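PDB 3MZY: RNA polymerase sigma-H factor, which probably acts as a sigma-70 family initiation factor that directs RNA polymerase to specific promoter sites and is then released. Local coordinates for residues L16-F21 with S27-F32. Residues are numbered along the deposited sequence; the frame is centred on the assembly and turned at random.
Sequences LKAIKF and SSFSSF
Phe-29 and Phe-32 reach from the start of one helix to the helix through Leu-16 to Phe-21, and Ala-18 meets both rings. The side-chain contacts are apolar, and no hydrogen bond runs from one segment to the other. CB of Ala-18 lies 3.9 Å from CE1 of Phe-29 and 4.1 Å from CD2 of Phe-32. Ile-19 adds its CG1 branch, 4.0 Å from CZ of Phe-29; the two side chains meet at a slant. Both phenylalanines have CG anti to the backbone N (chi1 173° and -175°), and this sends the two rings across to the same helical turn.

The ring of Phe-32 also meets backbone. Its edge is turned to the carbonyl of Ala-18, whose O lies near the ring plane and 3.2 Å from CE2 of Phe-32. At the far end of the ring, CZ of Phe-32 lies 4.3 Å from CB of Phe-21. The ring of Phe-21 itself leads away from Phe-32.

Side-chain hydrogen bonds also shape 27-32. Ser-28 is the N-cap residue of the second helix. Its OG is hydrogen-bonded to OG of Ser-31 at 2.9 Å. Its carbonyl O accepts two bonds, from Ser-27 OG and from Phe-32 N, which arrive from opposite faces of the carbonyl plane. These bonds tie together the helix start that bears both aromatic rings.

The contact joins two consecutive helices, 8-21 and 29-50, across a short loop in sigma-70 region 2. Tyr-22 in this loop packs edge-to-face with Phe-29. Farther along helix 29-50, Ala-33 and Cys-36 also touch Ala-18, while Glu-40 forms a salt bridge with Lys-17. Helix 138-159 packs against both segments, through Ser-152 on Ile-19 and through Ile-145 and Arg-149 on Phe-29.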
loop_
_atom_site.group_PDB
_atom_site.type_symbol
_atom_site.label_atom_id
_atom_site.label_comp_id
_atom_site.label_asym_id
_atom_site.label_seq_id
_atom_site.Cartn_x
_atom_site.Cartn_y
_atom_site.Cartn_z
ATOM N N LEU A 16 -2.735 -3.021 -0.771
ATOM C CA LEU A 16 -3.459 -3.720 -1.818
ATOM C C LEU A 16 -4.910 -3.974 -1.423
ATOM O O LEU A 16 -5.812 -3.937 -2.267
ATOM C CB LEU A 16 -2.763 -5.047 -2.118
ATOM C CG LEU A 16 -1.954 -5.249 -3.403
ATOM C CD1 LEU A 16 -1.387 -3.951 -3.960
ATOM C CD2 LEU A 16 -0.847 -6.261 -3.141
ATOM N N LYS A 17 -5.111 -4.247 -0.137
ATOM C CA LYS A 17 -6.442 -4.397 0.446
ATOM C C LYS A 17 -7.156 -3.058 0.437
ATOM O O LYS A 17 -8.308 -2.971 0.017
ATOM C CB LYS A 17 -6.349 -4.922 1.883
ATOM C CG LYS A 17 -6.300 -6.440 1.991
ATOM C CD LYS A 17 -6.542 -6.901 3.423
ATOM C CE LYS A 17 -6.139 -8.344 3.605
ATOM N NZ LYS A 17 -6.545 -8.836 4.949
ATOM N N ALA A 18 -6.458 -2.019 0.897
ATOM C CA ALA A 18 -6.977 -0.660 0.871
ATOM C C ALA A 18 -7.547 -0.327 -0.507
ATOM O O ALA A 18 -8.684 0.126 -0.621
ATOM C CB ALA A 18 -5.885 0.330 1.249
ATOM N N ILE A 19 -6.742 -0.582 -1.537
ATOM C CA ILE A 19 -7.072 -0.269 -2.914
ATOM C C ILE A 19 -8.270 -1.082 -3.423
ATOM O O ILE A 19 -9.148 -0.535 -4.085
ATOM C CB ILE A 19 -5.851 -0.526 -3.838
ATOM C CG1 ILE A 19 -4.685 0.388 -3.467
ATOM C CG2 ILE A 19 -6.230 -0.372 -5.337
ATOM C CD1 ILE A 19 -3.346 -0.056 -4.049
ATOM N N LYS A 20 -8.288 -2.378 -3.112
ATOM C CA LYS A 20 -9.320 -3.284 -3.598
ATOM C C LYS A 20 -10.679 -3.019 -2.953
ATOM O O LYS A 20 -11.718 -3.263 -3.570
ATOM C CB LYS A 20 -8.899 -4.740 -3.367
ATOM N N PHE A 21 -10.666 -2.500 -1.723
ATOM C CA PHE A 21 -11.886 -2.407 -0.906
ATOM C C PHE A 21 -12.406 -0.992 -0.607
ATOM O O PHE A 21 -13.403 -0.837 0.094
ATOM C CB PHE A 21 -11.705 -3.196 0.397
ATOM C CG PHE A 21 -11.820 -4.690 0.226
ATOM C CD1 PHE A 21 -13.066 -5.317 0.290
ATOM C CD2 PHE A 21 -10.686 -5.472 0.009
ATOM C CE1 PHE A 21 -13.181 -6.704 0.134
ATOM C CE2 PHE A 21 -10.783 -6.856 -0.152
ATOM C CZ PHE A 21 -12.029 -7.476 -0.090
ATOM N N SER A 27 -14.725 7.585 3.576
ATOM C CA SER A 27 -13.623 8.459 4.030
ATOM C C SER A 27 -12.640 8.767 2.898
ATOM O O SER A 27 -12.800 8.281 1.778
ATOM C CB SER A 27 -12.850 7.819 5.191
ATOM O OG SER A 27 -11.931 6.851 4.707
ATOM N N SER A 28 -11.616 9.564 3.210
ATOM C CA SER A 28 -10.520 9.834 2.283
ATOM C C SER A 28 -9.698 8.561 2.100
ATOM O O SER A 28 -9.642 7.710 2.998
ATOM C CB SER A 28 -9.636 10.977 2.801
ATOM O OG SER A 28 -8.586 10.502 3.635
ATOM N N PHE A 29 -9.058 8.421 0.946
ATOM C CA PHE A 29 -8.325 7.204 0.699
ATOM C C PHE A 29 -7.102 7.111 1.613
ATOM O O PHE A 29 -6.802 6.044 2.145
ATOM C CB PHE A 29 -7.942 7.009 -0.782
ATOM C CG PHE A 29 -7.042 5.821 -0.994
ATOM C CD1 PHE A 29 -7.520 4.526 -0.793
ATOM C CD2 PHE A 29 -5.706 5.992 -1.301
ATOM C CE1 PHE A 29 -6.683 3.422 -0.929
ATOM C CE2 PHE A 29 -4.856 4.885 -1.431
ATOM C CZ PHE A 29 -5.349 3.598 -1.247
ATOM N N SER A 30 -6.424 8.240 1.805
ATOM C CA SER A 30 -5.248 8.325 2.678
ATOM C C SER A 30 -5.494 7.706 4.047
ATOM O O SER A 30 -4.672 6.925 4.526
ATOM C CB SER A 30 -4.788 9.775 2.846
ATOM O OG SER A 30 -3.940 10.168 1.774
ATOM N N SER A 31 -6.622 8.033 4.669
ATOM C CA SER A 31 -6.908 7.470 5.985
ATOM C C SER A 31 -7.351 6.010 5.904
ATOM O O SER A 31 -7.107 5.228 6.818
ATOM C CB SER A 31 -7.916 8.325 6.760
ATOM O OG SER A 31 -8.989 8.711 5.929
ATOM N N PHE A 32 -7.977 5.622 4.799
ATOM C CA PHE A 32 -8.373 4.221 4.661
ATOM C C PHE A 32 -7.129 3.351 4.494
ATOM O O PHE A 32 -7.023 2.276 5.092
ATOM C CB PHE A 32 -9.406 3.994 3.531
ATOM C CG PHE A 32 -9.908 2.559 3.449
ATOM C CD1 PHE A 32 -10.681 2.012 4.488
ATOM C CD2 PHE A 32 -9.588 1.745 2.349
ATOM C CE1 PHE A 32 -11.141 0.679 4.429
ATOM C CE2 PHE A 32 -10.046 0.419 2.279
ATOM C CZ PHE A 32 -10.825 -0.114 3.322
#